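Local coordinates for protein arabinogalactan endo-1,4-beta-galactosidase (Ignisphaera aggregans, PDB 7OSK) that probably hydrolyses internal beta-1,4-galactosidic bonds of arabinogalactan, with this chain supplying the family 53 catalytic domain of a longer protein, at residues Gly268-Phe273 and Ile335-Glu340; Ala291-Ala296 and Ala328-Asp333; Leu347-Trp352 and Lys389-Val394. All coordinates share one frame; numbering follows the deposited sequence.

Interaction 1. Residues Gly268-Phe273 and Ile335-Glu340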
loop_
_atom_site.group_PDB
_atom_site.type_symbol
_atom_site.label_atom_id
_atom_site.label_comp_id
_atom_site.label_asym_id
_atom_site.label_seq_id
_atom_site.Cartn_x
_atom_site.Cartn_y
_atom_site.Cartn_z
ATOM N N GLY A 268 11.834 -12.332 2.566
ATOM C CA GLY A 268 12.127 -13.517 3.355
ATOM C C GLY A 268 10.991 -14.513 3.473
ATOM O O GLY A 268 9.970 -14.409 2.793
ATOM N N THR A 269 11.181 -15.488 4.355
ATOM C CA THR A 269 10.207 -16.550 4.567
ATOM C C THR A 269 9.102 -16.102 5.512
ATOM O O THR A 269 9.160 -15.010 6.079
ATOM C CB THR A 269 10.873 -17.812 5.149
ATOM O OG1 THR A 269 11.417 -17.517 6.442
ATOM C CG2 THR A 269 11.981 -18.305 4.229
ATOM N N MET A 270 8.095 -16.953 5.674
ATOM C CA MET A 270 6.994 -16.672 6.584
ATOM C C MET A 270 7.504 -16.592 8.020
ATOM O O MET A 270 6.980 -15.832 8.835
ATOM C CB MET A 270 5.913 -17.748 6.466
ATOM C CG MET A 270 4.585 -17.368 7.104
ATOM S SD MET A 270 3.809 -15.938 6.323
ATOM C CE MET A 270 3.595 -16.529 4.644
ATOM N N ASP A 271 8.533 -17.383 8.318
ATOM C CA ASP A 271 9.149 -17.375 9.640
ATOM C C ASP A 271 9.901 -16.071 9.887
ATOM O O ASP A 271 9.903 -15.552 11.002
ATOM C CB ASP A 271 10.099 -18.563 9.798
ATOM C CG ASP A 271 9.446 -19.745 10.487
ATOM O OD1 ASP A 271 8.823 -19.548 11.551
ATOM O OD2 ASP A 271 9.557 -20.873 9.964
ATOM N N ASP A 272 10.542 -15.550 8.846
ATOM C CA ASP A 272 11.234 -14.269 8.943
ATOM C C ASP A 272 10.236 -13.157 9.250
ATOM O O ASP A 272 10.565 -12.182 9.929
ATOM C CB ASP A 272 11.991 -13.960 7.649
ATOM C CG ASP A 272 13.084 -14.970 7.354
ATOM O OD1 ASP A 272 13.690 -15.493 8.313
ATOM O OD2 ASP A 272 13.340 -15.240 6.162
ATOM N N PHE A 273 9.014 -13.310 8.748
ATOM C CA PHE A 273 7.952 -12.352 9.024
ATOM C C PHE A 273 7.465 -12.498 10.463
ATOM O O PHE A 273 7.191 -11.507 11.134
ATOM C CB PHE A 273 6.789 -12.537 8.046
ATOM C CG PHE A 273 5.633 -11.608 8.296
ATOM C CD1 PHE A 273 5.701 -10.276 7.921
ATOM C CD2 PHE A 273 4.475 -12.066 8.905
ATOM C CE1 PHE A 273 4.641 -9.420 8.149
ATOM C CE2 PHE A 273 3.411 -11.214 9.136
ATOM C CZ PHE A 273 3.494 -9.890 8.757
ATOM N N ILE A 335 -2.216 -13.497 7.132
ATOM C CA ILE A 335 -3.209 -13.014 8.087
ATOM C C ILE A 335 -3.088 -13.794 9.391
ATOM O O ILE A 335 -3.152 -13.222 10.480
ATOM C CB ILE A 335 -4.649 -13.143 7.529
ATOM C CG1 ILE A 335 -4.837 -12.187 6.344
ATOM C CG2 ILE A 335 -5.686 -12.860 8.623
ATOM C CD1 ILE A 335 -6.224 -12.217 5.707
ATOM N N ALA A 336 -2.912 -15.105 9.271
ATOM C CA ALA A 336 -2.768 -15.964 10.438
ATOM C C ALA A 336 -1.483 -15.641 11.190
ATOM O O ALA A 336 -1.496 -15.452 12.405
ATOM C CB ALA A 336 -2.787 -17.426 10.022
ATOM N N ALA A 337 -0.375 -15.578 10.459
ATOM C CA ALA A 337 0.924 -15.289 11.055
ATOM C C ALA A 337 0.913 -13.943 11.773
ATOM O O ALA A 337 1.456 -13.812 12.866
ATOM C CB ALA A 337 2.008 -15.308 9.992
ATOM N N LEU A 338 0.293 -12.946 11.153
ATOM C CA LEU A 338 0.249 -11.610 11.729
ATOM C C LEU A 338 -0.558 -11.580 13.023
ATOM O O LEU A 338 -0.142 -10.964 14.004
ATOM C CB LEU A 338 -0.338 -10.615 10.726
ATOM C CG LEU A 338 -0.517 -9.183 11.243
ATOM C CD1 LEU A 338 0.793 -8.623 11.782
ATOM C CD2 LEU A 338 -1.070 -8.287 10.147
ATOM N N TYR A 339 -1.710 -12.243 13.024
ATOM C CA TYR A 339 -2.604 -12.207 14.177
ATOM C C TYR A 339 -2.112 -13.098 15.312
ATOM O O TYR A 339 -2.221 -12.736 16.484
ATOM C CB TYR A 339 -4.021 -12.623 13.772
ATOM C CG TYR A 339 -4.996 -12.623 14.930
ATOM C CD1 TYR A 339 -5.165 -11.492 15.717
ATOM C CD2 TYR A 339 -5.747 -13.752 15.235
ATOM C CE1 TYR A 339 -6.052 -11.484 16.780
ATOM C CE2 TYR A 339 -6.638 -13.753 16.295
ATOM C CZ TYR A 339 -6.786 -12.617 17.065
ATOM O OH TYR A 339 -7.668 -12.609 18.121
ATOM N N GLU A 340 -1.570 -14.259 14.962
ATOM C CA GLU A 340 -1.106 -15.220 15.958
ATOM C C GLU A 340 0.076 -14.679 16.759
ATOM O O GLU A 340 0.297 -15.081 17.902
ATOM C CB GLU A 340 -0.728 -16.541 15.282
ATOM C CG GLU A 340 -1.932 -17.352 14.822
ATOM C CD GLU A 340 -1.557 -18.523 13.938
ATOM O OE1 GLU A 340 -0.354 -18.848 13.860
ATOM O OE2 GLU A 340 -2.467 -19.118 13.322
#
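Phe273 reaches helix 324-342 with one edge of its ring. CE2 lies 4.1 Å from Leu338 CB and equally near the backbone N of Leu338, while CD2 meets the methyl of Ala337, so the helix backbone and its small side chain border the ring close to its plane. Met270 comes to the same methyl from one helical turn earlier, its SD 4.1 Å from Ala337 CB. Phe273 is extended at chi1 (178°), which carries the ring away from its own helix toward its partner. The methionine instead folds back at chi2 and chi3, bringing sulfur rather than the terminal methyl against the alanine. No hydrogen bond crosses; the side chains that meet are all apolar.

Behind these side chains stands a capping box that fixes the start of their helix: Asp272 N donates to Thr269 OG1 (3.2 Å), and Thr269 N returns a nearly straight bond to Asp272 OD2 (2.8 Å, 166°). Farther out, Glu340 forms a salt bridge with Arg274 of the facing helix. The arrangement thus pairs two neighbouring outer helices of the beta/alpha barrel, with Phe273 and Leu338 also resting on Val290 of strand 287-293 beneath them.

Interaction 2. Residues Ala291-Ala296 and Ala328-Asp333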
loop_
_atom_site.group_PDB
_atom_site.type_symbol
_atom_site.label_atom_id
_atom_site.label_comp_id
_atom_site.label_asym_id
_atom_site.label_seq_id
_atom_site.Cartn_x
_atom_site.Cartn_y
_atom_site.Cartn_z
ATOM N N ALA A 291 1.414 -2.984 4.932
ATOM C CA ALA A 291 0.961 -1.977 3.975
ATOM C C ALA A 291 0.989 -2.501 2.548
ATOM O O ALA A 291 0.178 -2.094 1.715
ATOM C CB ALA A 291 1.813 -0.726 4.080
ATOM N N GLU A 292 1.938 -3.386 2.263
ATOM C CA GLU A 292 2.062 -3.959 0.930
ATOM C C GLU A 292 2.493 -5.415 0.988
ATOM O O GLU A 292 3.396 -5.783 1.735
ATOM C CB GLU A 292 3.059 -3.159 0.086
ATOM C CG GLU A 292 2.616 -1.736 -0.229
ATOM C CD GLU A 292 3.575 -1.013 -1.165
ATOM O OE1 GLU A 292 4.518 -1.659 -1.676
ATOM O OE2 GLU A 292 3.383 0.202 -1.390
ATOM N N THR A 293 1.831 -6.238 0.185
ATOM C CA THR A 293 2.201 -7.636 0.031
ATOM C C THR A 293 1.481 -8.194 -1.187
ATOM O O THR A 293 0.413 -7.708 -1.559
ATOM C CB THR A 293 1.854 -8.468 1.283
ATOM O OG1 THR A 293 2.324 -9.809 1.112
ATOM C CG2 THR A 293 0.353 -8.487 1.532
ATOM N N ALA A 294 2.068 -9.206 -1.816
ATOM C CA ALA A 294 1.456 -9.816 -2.987
ATOM C C ALA A 294 2.128 -11.129 -3.340
ATOM O O ALA A 294 3.225 -11.423 -2.871
ATOM C CB ALA A 294 1.515 -8.866 -4.171
ATOM N N TYR A 295 1.456 -11.918 -4.169
ATOM C CA TYR A 295 2.037 -13.142 -4.697
ATOM C C TYR A 295 1.430 -13.464 -6.053
ATOM O O TYR A 295 0.418 -12.879 -6.442
ATOM C CB TYR A 295 1.828 -14.311 -3.736
ATOM C CG TYR A 295 2.913 -15.352 -3.845
ATOM C CD1 TYR A 295 4.162 -15.137 -3.280
ATOM C CD2 TYR A 295 2.697 -16.542 -4.524
ATOM C CE1 TYR A 295 5.161 -16.076 -3.379
ATOM C CE2 TYR A 295 3.694 -17.492 -4.631
ATOM C CZ TYR A 295 4.927 -17.253 -4.056
ATOM O OH TYR A 295 5.931 -18.188 -4.151
ATOM N N ALA A 296 2.056 -14.396 -6.765
ATOM C CA ALA A 296 1.637 -14.732 -8.118
ATOM C C ALA A 296 0.580 -15.831 -8.130
ATOM O O ALA A 296 0.762 -16.887 -7.525
ATOM C CB ALA A 296 2.838 -15.152 -8.945
ATOM N N ALA A 328 -3.734 -17.750 -2.577
ATOM C CA ALA A 328 -4.683 -17.691 -1.475
ATOM C C ALA A 328 -4.078 -18.274 -0.202
ATOM O O ALA A 328 -4.274 -17.740 0.891
ATOM C CB ALA A 328 -5.961 -18.428 -1.840
ATOM N N SER A 329 -3.345 -19.373 -0.351
ATOM C CA SER A 329 -2.699 -20.022 0.785
ATOM C C SER A 329 -1.740 -19.060 1.473
ATOM O O SER A 329 -1.671 -19.005 2.701
ATOM C CB SER A 329 -1.953 -21.280 0.338
ATOM O OG SER A 329 -2.841 -22.232 -0.217
ATOM N N PHE A 330 -1.002 -18.299 0.672
ATOM C CA PHE A 330 -0.063 -17.322 1.207
ATOM C C PHE A 330 -0.774 -16.218 1.987
ATOM O O PHE A 330 -0.342 -15.853 3.081
ATOM C CB PHE A 330 0.768 -16.707 0.081
ATOM C CG PHE A 330 1.371 -15.380 0.438
ATOM C CD1 PHE A 330 2.326 -15.285 1.437
ATOM C CD2 PHE A 330 0.981 -14.227 -0.220
ATOM C CE1 PHE A 330 2.880 -14.064 1.773
ATOM C CE2 PHE A 330 1.534 -13.002 0.110
ATOM C CZ PHE A 330 2.485 -12.923 1.108
ATOM N N ILE A 331 -1.859 -15.692 1.425
ATOM C CA ILE A 331 -2.587 -14.591 2.051
ATOM C C ILE A 331 -3.196 -15.016 3.384
ATOM O O ILE A 331 -3.061 -14.312 4.386
ATOM C CB ILE A 331 -3.703 -14.051 1.131
ATOM C CG1 ILE A 331 -3.091 -13.405 -0.114
ATOM C CG2 ILE A 331 -4.575 -13.031 1.874
ATOM C CD1 ILE A 331 -4.109 -12.962 -1.154
ATOM N N ARG A 332 -3.877 -16.158 3.392
ATOM C CA ARG A 332 -4.473 -16.681 4.616
ATOM C C ARG A 332 -3.409 -16.881 5.691
ATOM O O ARG A 332 -3.636 -16.575 6.864
ATOM C CB ARG A 332 -5.198 -18.001 4.346
ATOM C CG ARG A 332 -5.889 -18.609 5.569
ATOM C CD ARG A 332 -5.388 -20.023 5.852
ATOM N NE ARG A 332 -4.131 -20.038 6.602
ATOM C CZ ARG A 332 -4.014 -20.350 7.892
ATOM N NH1 ARG A 332 -5.076 -20.686 8.616
ATOM N NH2 ARG A 332 -2.820 -20.331 8.467
ATOM N N ASP A 333 -2.249 -17.390 5.287
ATOM C CA ASP A 333 -1.171 -17.681 6.225
ATOM C C ASP A 333 -0.509 -16.404 6.740
ATOM O O ASP A 333 0.002 -16.373 7.860
ATOM C CB ASP A 333 -0.128 -18.591 5.569
ATOM C CG ASP A 333 -0.645 -19.999 5.336
ATOM O OD1 ASP A 333 -1.707 -20.347 5.893
ATOM O OD2 ASP A 333 0.014 -20.762 4.600
#
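Phe330 drives its ring from helix 324-342 into the C-terminal end of strand 287-293 and the residues that follow. Thr293 OG1 lies in the plane of the ring at its edge, near CZ and CE2, and the two side chains slide past each other in opposite directions. That hydroxyl is hydrogen-bonded to Phe262 O, just past the end of the neighbouring strand 257-261, so its polar need is met without the aromatic. Two residues on, Tyr295 brings CB to 3.6 Å from Phe330 CD2. The tyrosine and phenylalanine rings are inclined at 42° with centroids 5.6 Å apart, and between these two contacts the carbonyl oxygen of Ala294 lies 3.8 Å from Phe330 CE2. Phe330 CG is close to anti to the backbone N (chi1 159°), which sends the ring off the helix toward the strand. With an alanine in place of Phe330, a gap is likely to open between helix and strand, leaving Thr293 and Tyr295 CB without this packing partner.

The other flank of the helix is looser and partly open to solvent. Here Arg332 and the adjacent Asp333 form a salt bridge, and Asp333 OD2 also bonds to Tyr320 OH, while neither residue touches the strand segment. This division, a largely aromatic inner flank and a charged outer one, belongs to the beta/alpha (TIM) barrel: strand 287-293, seventh in the barrel, is covered by helix 324-342, the long helix between it and the eighth strand, and the contact lies near the C-terminal end of that seventh strand, the end at which barrel enzymes carry their active sites.

Interaction 3. Residues Leu347-Trp352 and Lys389-Val394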
loop_
_atom_site.group_PDB
_atom_site.type_symbol
_atom_site.label_atom_id
_atom_site.label_comp_id
_atom_site.label_asym_id
_atom_site.label_seq_id
_atom_site.Cartn_x
_atom_site.Cartn_y
_atom_site.Cartn_z
ATOM N N LEU A 347 -3.057 -5.469 13.211
ATOM C CA LEU A 347 -3.993 -4.533 12.603
ATOM C C LEU A 347 -4.582 -5.132 11.333
ATOM O O LEU A 347 -5.802 -5.181 11.164
ATOM C CB LEU A 347 -3.284 -3.216 12.300
ATOM C CG LEU A 347 -4.071 -1.915 12.411
ATOM C CD1 LEU A 347 -4.611 -1.694 13.817
ATOM C CD2 LEU A 347 -3.155 -0.778 12.002
ATOM N N GLY A 348 -3.705 -5.590 10.443
ATOM C CA GLY A 348 -4.131 -6.286 9.243
ATOM C C GLY A 348 -3.174 -6.167 8.080
ATOM O O GLY A 348 -1.974 -5.993 8.271
ATOM N N ILE A 349 -3.719 -6.266 6.870
ATOM C CA ILE A 349 -2.905 -6.326 5.665
ATOM C C ILE A 349 -3.550 -5.579 4.495
ATOM O O ILE A 349 -4.765 -5.372 4.470
ATOM C CB ILE A 349 -2.651 -7.793 5.245
ATOM C CG1 ILE A 349 -3.955 -8.476 4.835
ATOM C CG2 ILE A 349 -2.018 -8.587 6.383
ATOM C CD1 ILE A 349 -3.976 -8.918 3.401
ATOM N N PHE A 350 -2.716 -5.153 3.549
ATOM C CA PHE A 350 -3.188 -4.656 2.258
ATOM C C PHE A 350 -2.499 -5.412 1.133
ATOM O O PHE A 350 -1.272 -5.398 1.030
ATOM C CB PHE A 350 -2.919 -3.160 2.096
ATOM C CG PHE A 350 -3.693 -2.289 3.038
ATOM C CD1 PHE A 350 -4.963 -1.853 2.713
ATOM C CD2 PHE A 350 -3.141 -1.887 4.242
ATOM C CE1 PHE A 350 -5.672 -1.042 3.575
ATOM C CE2 PHE A 350 -3.846 -1.079 5.106
ATOM C CZ PHE A 350 -5.112 -0.656 4.772
ATOM N N TYR A 351 -3.287 -6.061 0.285
ATOM C CA TYR A 351 -2.746 -6.729 -0.886
ATOM C C TYR A 351 -2.483 -5.700 -1.979
ATOM O O TYR A 351 -3.411 -5.038 -2.448
ATOM C CB TYR A 351 -3.705 -7.808 -1.384
ATOM C CG TYR A 351 -3.081 -8.725 -2.399
ATOM C CD1 TYR A 351 -3.027 -8.371 -3.737
ATOM C CD2 TYR A 351 -2.533 -9.939 -2.019
ATOM C CE1 TYR A 351 -2.453 -9.201 -4.668
ATOM C CE2 TYR A 351 -1.957 -10.780 -2.944
ATOM C CZ TYR A 351 -1.918 -10.406 -4.268
ATOM O OH TYR A 351 -1.340 -11.243 -5.193
ATOM N N TRP A 352 -1.221 -5.569 -2.384
ATOM C CA TRP A 352 -0.822 -4.519 -3.320
ATOM C C TRP A 352 -0.936 -4.974 -4.772
ATOM O O TRP A 352 -0.565 -6.097 -5.113
ATOM C CB TRP A 352 0.612 -4.061 -3.033
ATOM C CG TRP A 352 0.980 -2.799 -3.756
ATOM C CD1 TRP A 352 0.762 -1.517 -3.334
ATOM C CD2 TRP A 352 1.625 -2.695 -5.029
ATOM N NE1 TRP A 352 1.233 -0.624 -4.265
ATOM C CE2 TRP A 352 1.769 -1.322 -5.316
ATOM C CE3 TRP A 352 2.097 -3.629 -5.954
ATOM C CZ2 TRP A 352 2.361 -0.862 -6.487
ATOM C CZ3 TRP A 352 2.685 -3.172 -7.117
ATOM C CH2 TRP A 352 2.813 -1.800 -7.373
ATOM N N LYS A 389 -11.730 -14.457 -2.373
ATOM C CA LYS A 389 -12.587 -14.797 -1.242
ATOM C C LYS A 389 -11.770 -15.097 0.011
ATOM O O LYS A 389 -12.322 -15.485 1.041
ATOM C CB LYS A 389 -13.466 -16.004 -1.578
ATOM C CG LYS A 389 -14.386 -15.802 -2.765
ATOM C CD LYS A 389 -15.130 -17.086 -3.093
ATOM C CE LYS A 389 -16.060 -16.907 -4.279
ATOM N NZ LYS A 389 -16.732 -18.185 -4.647
ATOM N N VAL A 390 -10.457 -14.927 -0.079
ATOM C CA VAL A 390 -9.581 -15.210 1.050
ATOM C C VAL A 390 -9.866 -14.243 2.197
ATOM O O VAL A 390 -9.707 -14.592 3.364
ATOM C CB VAL A 390 -8.090 -15.122 0.644
ATOM C CG1 VAL A 390 -7.711 -13.692 0.270
ATOM C CG2 VAL A 390 -7.194 -15.645 1.761
ATOM N N PHE A 391 -10.303 -13.035 1.859
ATOM C CA PHE A 391 -10.604 -12.017 2.865
ATOM C C PHE A 391 -11.972 -12.232 3.518
ATOM O O PHE A 391 -12.415 -11.415 4.328
ATOM C CB PHE A 391 -10.552 -10.624 2.236
ATOM C CG PHE A 391 -9.280 -10.342 1.488
ATOM C CD1 PHE A 391 -8.162 -9.865 2.149
ATOM C CD2 PHE A 391 -9.204 -10.548 0.120
ATOM C CE1 PHE A 391 -6.994 -9.603 1.465
ATOM C CE2 PHE A 391 -8.035 -10.284 -0.570
ATOM C CZ PHE A 391 -6.929 -9.812 0.104
ATOM N N ARG A 392 -12.639 -13.325 3.153
ATOM C CA ARG A 392 -13.947 -13.665 3.710
ATOM C C ARG A 392 -13.927 -15.084 4.266
ATOM O O ARG A 392 -14.576 -15.381 5.269
ATOM C CB ARG A 392 -15.034 -13.528 2.638
ATOM C CG ARG A 392 -16.458 -13.766 3.129
ATOM C CD ARG A 392 -17.412 -13.920 1.955
ATOM N NE ARG A 392 -17.169 -15.160 1.219
ATOM C CZ ARG A 392 -17.678 -15.440 0.022
ATOM N NH1 ARG A 392 -18.459 -14.566 -0.600
ATOM N NH2 ARG A 392 -17.398 -16.600 -0.559
ATOM N N LEU A 393 -13.171 -15.956 3.608
ATOM C CA LEU A 393 -13.119 -17.363 3.980
ATOM C C LEU A 393 -12.169 -17.621 5.149
ATOM O O LEU A 393 -12.084 -18.743 5.651
ATOM C CB LEU A 393 -12.705 -18.203 2.771
ATOM C CG LEU A 393 -13.726 -18.280 1.635
ATOM C CD1 LEU A 393 -13.125 -18.982 0.430
ATOM C CD2 LEU A 393 -14.993 -18.991 2.087
ATOM N N VAL A 394 -11.456 -16.586 5.583
ATOM C CA VAL A 394 -10.626 -16.694 6.780
ATOM C C VAL A 394 -11.507 -16.689 8.027
ATOM O O VAL A 394 -11.040 -17.001 9.124
ATOM C CB VAL A 394 -9.578 -15.553 6.886
ATOM C CG1 VAL A 394 -8.387 -15.834 5.986
ATOM C CG2 VAL A 394 -10.195 -14.190 6.575
#
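Tyr351 OH is gripped by three groups, Gln375 O, Gln327 NE2 and the backbone N of Tyr295, so the end of the phenol leads away from helix 390-393. Its CB, by contrast, points toward that helix and lies 4.1 Å from Phe391 CZ. Along the same strand Ile349 contributes the closer contact, CD1 to Phe391 CE1 at 3.7 Å, and this methyl sits in the plane of the ring at its edge. The ring therefore enters rim first between two residues on the outward side of the strand. Val390 CG1, from its own segment, covers one of its faces. Rotation at chi1 (-52°) sets Phe391 CG anti to the carbonyl carbon, from where the ring extends toward the strand.

The helix is short. Lys389 O accepts from both Arg392 N (3.0 Å) and Leu393 N (2.7 Å), but the next bond, Val394 N to Val390 O, is weak. Phe391 is its one residue to touch segment 347-352. In the barrel, strand 346-352 closes the sheet between strands 287-293 and 51-55; helix 390-393 packs outside it, with Phe391 also on Arg52 and Leu377, while Ile349 and Val390 both meet helix 324-342.

All three contacts are buried and lack a hydrogen bond across them, yet they serve different layers of one barrel. Interaction 1 is farthest from the chain's centre and joins helix to helix; interactions 2 and 3 lie deeper and set a helix against a strand. Helix 324-342 serves both interaction 1 and interaction 2, and Met270 CE meets Phe330 CD1 at 3.7 Å where they join. Interactions 2 and 3 are bound through neighbouring strands, with Thr293 O probably hydrogen-bonded to Trp352 N. An aromatic ring is the main probe each time: it meets mainly aliphatic carbons in interactions 1 and 3, but a hydroxyl and a second ring in interaction 2.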